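Side-chain contacts in RNA-directed RNA polymerase (Infectious pancreatic necrosis virus, PDB 3ZED), which probably copies the viral RNA genome as an RNA-dependent RNA polymerase, found both free and covalently linked to the genomic RNA: residues B[173-178]-B[465-470]; B[179-184]-B[402-407]. All coordinates share one frame; numbering follows the deposited sequence.

In the fold
Both interactions lie within the polymerase palm region, with centres about 8 Å apart, and interaction 2 is nested inside the chain loop closed by interaction 1. Interaction 1 is partly buried and apolar, joining helix 164-179 to the loop after strand 462-465. Interaction 2 is a charged surface contact, joining the loop after that same helix to the residue just after strand 397-403. Its chemistry is a salt bridge and a water. Both reach the same potassium ion, through Val177 in interaction 1 and through Asn182 and Asn184 in interaction 2. Backbone bonds from Gln469 to Glu407 and between Asn184 and Ala178 also tie the two together.

Interaction 1 (B[173-178]-B[465-470]). With K (potassium ion), chain K.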
ATOM      1  N   ALA B 173      15.068 -11.594   8.135  1.00 40.50           N
ATOM      2  CA  ALA B 173      13.766 -11.721   8.801  1.00 40.05           C
ATOM      3  C   ALA B 173      12.641 -12.016   7.759  1.00 44.47           C
ATOM      4  O   ALA B 173      11.811 -12.901   8.001  1.00 43.97           O
ATOM      5  CB  ALA B 173      13.453 -10.460   9.584  1.00 39.07           C
ATOM      6  N   MET B 174      12.670 -11.335   6.582  1.00 40.63           N
ATOM      7  CA  MET B 174      11.703 -11.555   5.483  1.00 39.14           C
ATOM      8  C   MET B 174      11.828 -12.982   4.956  1.00 42.94           C
ATOM      9  O   MET B 174      10.806 -13.656   4.822  1.00 44.54           O
ATOM     10  CB  MET B 174      11.871 -10.536   4.336  1.00 41.16           C
ATOM     11  CG  MET B 174      11.685  -9.095   4.780  1.00 44.72           C
ATOM     12  SD  MET B 174      10.048  -8.683   5.545  1.00 47.82           S
ATOM     13  CE  MET B 174       9.106  -8.255   4.085  1.00 42.85           C
ATOM     14  N   LYS B 175      13.077 -13.455   4.695  1.00 37.57           N
ATOM     15  CA  LYS B 175      13.344 -14.822   4.245  1.00 37.61           C
ATOM     16  C   LYS B 175      12.832 -15.828   5.293  1.00 43.95           C
ATOM     17  O   LYS B 175      12.266 -16.850   4.919  1.00 46.11           O
ATOM     18  CB  LYS B 175      14.847 -15.019   3.961  1.00 39.64           C
ATOM     19  CG  LYS B 175      15.216 -16.454   3.585  1.00 46.85           C
ATOM     20  CD  LYS B 175      16.692 -16.609   3.267  1.00 52.72           C
ATOM     21  CE  LYS B 175      17.062 -18.044   2.948  1.00 66.12           C
ATOM     22  NZ  LYS B 175      17.331 -18.822   4.182  1.00 86.92           N
ATOM     23  N   GLY B 176      13.032 -15.521   6.576  1.00 41.03           N
ATOM     24  CA  GLY B 176      12.569 -16.332   7.698  1.00 41.85           C
ATOM     25  C   GLY B 176      11.064 -16.525   7.716  1.00 44.82           C
ATOM     26  O   GLY B 176      10.591 -17.645   7.932  1.00 44.75           O
ATOM     27  N   VAL B 177      10.297 -15.447   7.442  1.00 41.33           N
ATOM     28  CA  VAL B 177       8.817 -15.502   7.346  1.00 40.05           C
ATOM     29  C   VAL B 177       8.406 -16.349   6.103  1.00 41.29           C
ATOM     30  O   VAL B 177       7.534 -17.218   6.202  1.00 39.97           O
ATOM     31  CB  VAL B 177       8.158 -14.078   7.342  1.00 42.39           C
ATOM     32  CG1 VAL B 177       6.696 -14.129   6.899  1.00 41.14           C
ATOM     33  CG2 VAL B 177       8.275 -13.409   8.708  1.00 41.89           C
ATOM     34  N   ALA B 178       9.080 -16.136   4.964  1.00 38.58           N
ATOM     35  CA  ALA B 178       8.791 -16.842   3.718  1.00 39.91           C
ATOM     36  C   ALA B 178       9.157 -18.325   3.737  1.00 49.17           C
ATOM     37  O   ALA B 178       8.438 -19.113   3.114  1.00 51.79           O
ATOM     38  CB  ALA B 178       9.517 -16.175   2.553  1.00 40.30           C
ATOM     39  N   LYS B 465      18.138 -11.799  -3.925  1.00 49.81           N
ATOM     40  CA  LYS B 465      16.822 -12.407  -4.043  1.00 48.94           C
ATOM     41  C   LYS B 465      15.829 -11.659  -3.158  1.00 53.80           C
ATOM     42  O   LYS B 465      16.200 -11.209  -2.067  1.00 53.96           O
ATOM     43  CB  LYS B 465      16.898 -13.892  -3.602  1.00 51.91           C
ATOM     44  CG  LYS B 465      15.625 -14.698  -3.848  1.00 58.11           C
ATOM     45  CD  LYS B 465      15.418 -14.928  -5.360  1.00 67.09           C
ATOM     46  CE  LYS B 465      14.090 -15.573  -5.617  1.00 66.03           C
ATOM     47  NZ  LYS B 465      13.816 -15.668  -7.065  1.00 71.83           N
ATOM     48  N   THR B 466      14.585 -11.510  -3.630  1.00 49.36           N
ATOM     49  CA  THR B 466      13.482 -10.969  -2.839  1.00 46.28           C
ATOM     50  C   THR B 466      12.644 -12.180  -2.400  1.00 50.40           C
ATOM     51  O   THR B 466      12.363 -13.068  -3.213  1.00 50.54           O
ATOM     52  CB  THR B 466      12.665  -9.930  -3.624  1.00 45.40           C
ATOM     53  OG1 THR B 466      13.511  -8.828  -3.939  1.00 45.93           O
ATOM     54  CG2 THR B 466      11.444  -9.409  -2.833  1.00 42.45           C
ATOM     55  N   TYR B 467      12.298 -12.242  -1.111  1.00 46.03           N
ATOM     56  CA  TYR B 467      11.410 -13.282  -0.579  1.00 45.02           C
ATOM     57  C   TYR B 467      10.026 -12.623  -0.323  1.00 48.25           C
ATOM     58  O   TYR B 467       9.926 -11.657   0.443  1.00 45.67           O
ATOM     59  CB  TYR B 467      12.004 -13.947   0.675  1.00 44.57           C
ATOM     60  CG  TYR B 467      13.269 -14.741   0.379  1.00 45.42           C
ATOM     61  CD1 TYR B 467      14.525 -14.133   0.412  1.00 47.37           C
ATOM     62  CD2 TYR B 467      13.207 -16.088   0.034  1.00 46.81           C
ATOM     63  CE1 TYR B 467      15.695 -14.857   0.146  1.00 50.06           C
ATOM     64  CE2 TYR B 467      14.372 -16.827  -0.225  1.00 49.44           C
ATOM     65  CZ  TYR B 467      15.618 -16.204  -0.179  1.00 57.90           C
ATOM     66  OH  TYR B 467      16.788 -16.907  -0.434  1.00 62.25           O
ATOM     67  N   GLY B 468       9.012 -13.090  -1.053  1.00 45.87           N
ATOM     68  CA  GLY B 468       7.662 -12.532  -1.002  1.00 44.40           C
ATOM     69  C   GLY B 468       7.494 -11.380  -1.971  1.00 48.26           C
ATOM     70  O   GLY B 468       8.310 -11.225  -2.887  1.00 48.94           O
ATOM     71  N   GLN B 469       6.445 -10.546  -1.772  1.00 42.89           N
ATOM     72  CA  GLN B 469       6.201  -9.412  -2.663  1.00 42.47           C
ATOM     73  C   GLN B 469       7.012  -8.210  -2.206  1.00 47.98           C
ATOM     74  O   GLN B 469       7.228  -8.004  -1.012  1.00 45.53           O
ATOM     75  CB  GLN B 469       4.704  -9.061  -2.787  1.00 42.03           C
ATOM     76  CG  GLN B 469       4.068  -8.464  -1.531  1.00 41.70           C
ATOM     77  CD  GLN B 469       2.759  -7.763  -1.788  1.00 47.74           C
ATOM     78  OE1 GLN B 469       2.478  -7.266  -2.892  1.00 46.93           O
ATOM     79  NE2 GLN B 469       1.919  -7.709  -0.766  1.00 35.89           N
ATOM     80  N   GLY B 470       7.447  -7.424  -3.169  1.00 48.07           N
ATOM     81  CA  GLY B 470       8.218  -6.234  -2.876  1.00 49.29           C
ATOM     82  C   GLY B 470       7.333  -5.160  -2.296  1.00 54.41           C
ATOM     83  O   GLY B 470       6.426  -4.681  -2.980  1.00 56.00           O
TER
HETATM   84  K     K K1002       4.885 -17.683   5.796  1.00 43.70           K
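Lys175 lays its aliphatic chain over one face of the Tyr467 ring, and the two side chains run side by side in the same direction. Lys175 CB lies 3.7 Å from Tyr467 CD1. The next carbon, CG, sits above the middle of the ring. Lys175 CG is 3.7 Å from the centroid of the Tyr467 ring and 8° off the ring normal, a CH-pi contact. Lys175 CD then meets Tyr467 CZ at 3.6 Å. Lys175 CE ends the run 3.6 Å from Tyr467 OH. The chain can follow the ring this far because CG is anti to the backbone N (chi1 176°) and the carbons stay extended to CE. A bend at chi4 (-85°) then leads NZ away, so methylenes rather than the ammonium group make the contact.

The opposite face of the tyrosine is covered by its own segment, where Lys465 CG stands 3.9 Å above the plane of the Tyr467 ring, toward the rim. Further along the helix, Ala178 CB packs 3.8 Å from Tyr467 CB. No hydrogen bond crosses the contact. On the same helical turn, Val177 O binds the potassium ion at 2.7 Å, one of six ligands. This is helix-to-loop packing in the polymerase palm region: helix 164-179 rests on the loop that leaves the 456-459/462-465 beta hairpin for helix 476-493.

Interaction 2 (B[179-184]-B[402-407]); sequences TGRNPN and DLEKGE. With K (potassium ion), chain K.
Arg181 and Glu404 approach from opposite directions and meet in a salt bridge. Arg181 NH2 donates a hydrogen bond to Glu404 OE1 at 2.8 Å, with an N-H...O angle of 142°, so it is rather bent. OE1 is met on its syn side, but the donor stands out of the carboxylate plane, and OE1 in turn is tilted from the guanidinium plane. The two flat groups are turned 37° against each other. Arg181 reaches across with an extended chain, after a first torsion that places CG between the backbone N and the carbonyl carbon (chi1 64°).

A water gives the pair a second link. The water O accepts from Arg181 NE at 2.7 Å, in the guanidinium plane at its edge. The same water O donates to Glu404 OE2 at 2.8 Å. Both carboxylate oxygens are thus connected to the arginine, one directly and one through water.

Other charges widen this into a network. Lys405 NZ makes a long salt bridge to Glu404 OE2, 3.6 Å away. Arg181 NH2 has a second acidic partner in Glu508. Glu404 directly follows strand 397-403 of the antiparallel palm sheet, probably the motif A strand of the permuted birnavirus polymerase palm.

Metal coordination holds the same loop just beyond Arg181, at Asn182 and Asn184. Asn182 O binds the potassium ion at 2.6 Å. Asn184 binds the potassium ion through its side chain, Asn184 OD1 at 2.8 Å. Val177, Asn409, Gly512 and Asn514 complete the site. Asn514 also pairs with Glu404 through the backbone and is touched by the Arg181 side chain.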
ATOM      1  N   THR B 179      10.301 -18.708   4.360  1.00 46.25           N
ATOM      2  CA  THR B 179      10.823 -20.077   4.239  1.00 47.79           C
ATOM      3  C   THR B 179      11.183 -20.779   5.568  1.00 52.74           C
ATOM      4  O   THR B 179      11.568 -21.945   5.539  1.00 53.22           O
ATOM      5  CB  THR B 179      12.111 -20.054   3.348  1.00 50.90           C
ATOM      6  OG1 THR B 179      13.151 -19.367   4.051  1.00 54.86           O
ATOM      7  CG2 THR B 179      11.898 -19.387   1.979  1.00 48.82           C
ATOM      8  N   GLY B 180      11.086 -20.078   6.689  1.00 49.07           N
ATOM      9  CA  GLY B 180      11.510 -20.607   7.986  1.00 49.21           C
ATOM     10  C   GLY B 180      10.550 -21.505   8.725  1.00 51.64           C
ATOM     11  O   GLY B 180      10.221 -22.575   8.241  1.00 52.64           O
ATOM     12  N   ARG B 181      10.094 -21.068   9.903  1.00 48.56           N
ATOM     13  CA  ARG B 181       9.200 -21.844  10.775  1.00 48.46           C
ATOM     14  C   ARG B 181       7.863 -22.198  10.099  1.00 51.84           C
ATOM     15  O   ARG B 181       7.298 -23.259  10.379  1.00 51.51           O
ATOM     16  CB  ARG B 181       8.938 -21.080  12.088  1.00 43.09           C
ATOM     17  CG  ARG B 181       8.192 -19.743  11.943  1.00 44.38           C
ATOM     18  CD  ARG B 181       7.847 -19.201  13.325  1.00 53.42           C
ATOM     19  NE  ARG B 181       7.046 -17.983  13.280  1.00 55.96           N
ATOM     20  CZ  ARG B 181       5.715 -17.951  13.259  1.00 60.51           C
ATOM     21  NH1 ARG B 181       5.017 -19.078  13.262  1.00 36.99           N
ATOM     22  NH2 ARG B 181       5.075 -16.792  13.213  1.00 44.19           N
ATOM     23  N   ASN B 182       7.355 -21.300   9.233  1.00 47.13           N
ATOM     24  CA  ASN B 182       6.073 -21.477   8.575  1.00 46.10           C
ATOM     25  C   ASN B 182       6.208 -21.079   7.098  1.00 48.20           C
ATOM     26  O   ASN B 182       5.830 -19.966   6.712  1.00 45.39           O
ATOM     27  CB  ASN B 182       4.986 -20.661   9.328  1.00 47.86           C
ATOM     28  CG  ASN B 182       3.593 -20.879   8.797  1.00 58.09           C
ATOM     29  OD1 ASN B 182       3.170 -22.003   8.537  1.00 52.97           O
ATOM     30  ND2 ASN B 182       2.875 -19.800   8.562  1.00 44.77           N
ATOM     31  N   PRO B 183       6.774 -21.986   6.258  1.00 45.94           N
ATOM     32  CA  PRO B 183       6.952 -21.666   4.829  1.00 44.92           C
ATOM     33  C   PRO B 183       5.662 -21.287   4.117  1.00 47.68           C
ATOM     34  O   PRO B 183       4.592 -21.822   4.410  1.00 47.82           O
ATOM     35  CB  PRO B 183       7.526 -22.972   4.247  1.00 47.82           C
ATOM     36  CG  PRO B 183       8.181 -23.645   5.403  1.00 52.39           C
ATOM     37  CD  PRO B 183       7.262 -23.355   6.554  1.00 47.86           C
ATOM     38  N   ASN B 184       5.780 -20.353   3.164  1.00 43.99           N
ATOM     39  CA  ASN B 184       4.667 -19.853   2.363  1.00 42.75           C
ATOM     40  C   ASN B 184       3.960 -20.964   1.645  1.00 46.53           C
ATOM     41  O   ASN B 184       4.580 -21.962   1.274  1.00 47.24           O
ATOM     42  CB  ASN B 184       5.156 -18.829   1.344  1.00 41.93           C
ATOM     43  CG  ASN B 184       5.622 -17.542   1.945  1.00 51.44           C
ATOM     44  OD1 ASN B 184       5.406 -17.267   3.129  1.00 48.63           O
ATOM     45  ND2 ASN B 184       6.302 -16.742   1.149  1.00 41.16           N
ATOM     46  N   ASP B 402      -2.376  -8.814  12.982  1.00 39.65           N
ATOM     47  CA  ASP B 402      -1.597  -8.361  11.837  1.00 38.63           C
ATOM     48  C   ASP B 402      -0.828  -9.494  11.265  1.00 40.83           C
ATOM     49  O   ASP B 402      -0.247 -10.279  12.025  1.00 40.65           O
ATOM     50  CB  ASP B 402      -0.610  -7.249  12.219  1.00 39.79           C
ATOM     51  CG  ASP B 402      -1.233  -5.902  12.529  1.00 50.32           C
ATOM     52  OD1 ASP B 402      -2.442  -5.725  12.261  1.00 47.35           O
ATOM     53  OD2 ASP B 402      -0.511  -5.024  13.035  1.00 61.39           O
ATOM     54  N   LEU B 403      -0.729  -9.542   9.940  1.00 34.21           N
ATOM     55  CA  LEU B 403       0.134 -10.525   9.300  1.00 34.07           C
ATOM     56  C   LEU B 403       1.548 -10.210   9.725  1.00 38.61           C
ATOM     57  O   LEU B 403       1.881  -9.035   9.926  1.00 36.40           O
ATOM     58  CB  LEU B 403      -0.001 -10.511   7.766  1.00 33.57           C
ATOM     59  CG  LEU B 403      -1.410 -10.690   7.172  1.00 35.54           C
ATOM     60  CD1 LEU B 403      -1.340 -10.767   5.661  1.00 35.84           C
ATOM     61  CD2 LEU B 403      -2.153 -11.892   7.784  1.00 33.40           C
ATOM     62  N   GLU B 404       2.349 -11.242   9.972  1.00 36.76           N
ATOM     63  CA  GLU B 404       3.704 -10.999  10.415  1.00 36.69           C
ATOM     64  C   GLU B 404       4.533 -10.674   9.190  1.00 40.49           C
ATOM     65  O   GLU B 404       4.686 -11.531   8.329  1.00 42.62           O
ATOM     66  CB  GLU B 404       4.256 -12.203  11.199  1.00 38.53           C
ATOM     67  CG  GLU B 404       5.723 -12.051  11.564  1.00 42.65           C
ATOM     68  CD  GLU B 404       6.387 -13.220  12.267  1.00 63.62           C
ATOM     69  OE1 GLU B 404       5.955 -14.378  12.066  1.00 46.90           O
ATOM     70  OE2 GLU B 404       7.373 -12.973  12.996  1.00 66.99           O
ATOM     71  N   LYS B 405       5.031  -9.420   9.107  1.00 37.23           N
ATOM     72  CA  LYS B 405       5.854  -8.911   8.001  1.00 37.75           C
ATOM     73  C   LYS B 405       5.163  -9.288   6.709  1.00 42.13           C
ATOM     74  O   LYS B 405       5.763  -9.967   5.878  1.00 43.94           O
ATOM     75  CB  LYS B 405       7.296  -9.487   8.081  1.00 39.43           C
ATOM     76  CG  LYS B 405       8.060  -9.001   9.303  1.00 45.95           C
ATOM     77  CD  LYS B 405       9.314  -9.808   9.567  1.00 41.45           C
ATOM     78  CE  LYS B 405       9.954  -9.390  10.865  1.00 47.10           C
ATOM     79  NZ  LYS B 405       9.415 -10.149  12.029  1.00 50.78           N
ATOM     80  N   GLY B 406       3.868  -8.943   6.638  1.00 37.52           N
ATOM     81  CA  GLY B 406       2.904  -9.284   5.588  1.00 37.27           C
ATOM     82  C   GLY B 406       3.415  -9.746   4.237  1.00 40.48           C
ATOM     83  O   GLY B 406       3.213 -10.902   3.854  1.00 39.02           O
ATOM     84  N   GLU B 407       4.047  -8.813   3.501  1.00 37.78           N
ATOM     85  CA  GLU B 407       4.616  -8.943   2.152  1.00 38.92           C
ATOM     86  C   GLU B 407       5.454 -10.228   1.942  1.00 43.46           C
ATOM     87  O   GLU B 407       5.395 -10.818   0.864  1.00 43.78           O
ATOM     88  CB  GLU B 407       5.494  -7.714   1.837  1.00 39.87           C
ATOM     89  CG  GLU B 407       4.710  -6.429   1.582  1.00 47.79           C
ATOM     90  CD  GLU B 407       4.419  -5.540   2.782  1.00 68.45           C
ATOM     91  OE1 GLU B 407       4.239  -6.071   3.900  1.00 64.29           O
ATOM     92  OE2 GLU B 407       4.360  -4.301   2.601  1.00 60.11           O
TER
HETATM   93  K     K K1002       4.885 -17.683   5.796  1.00 43.70           K
HETATM   94  O   HOH W   1       8.381 -15.596  13.178  1.00 46.79           O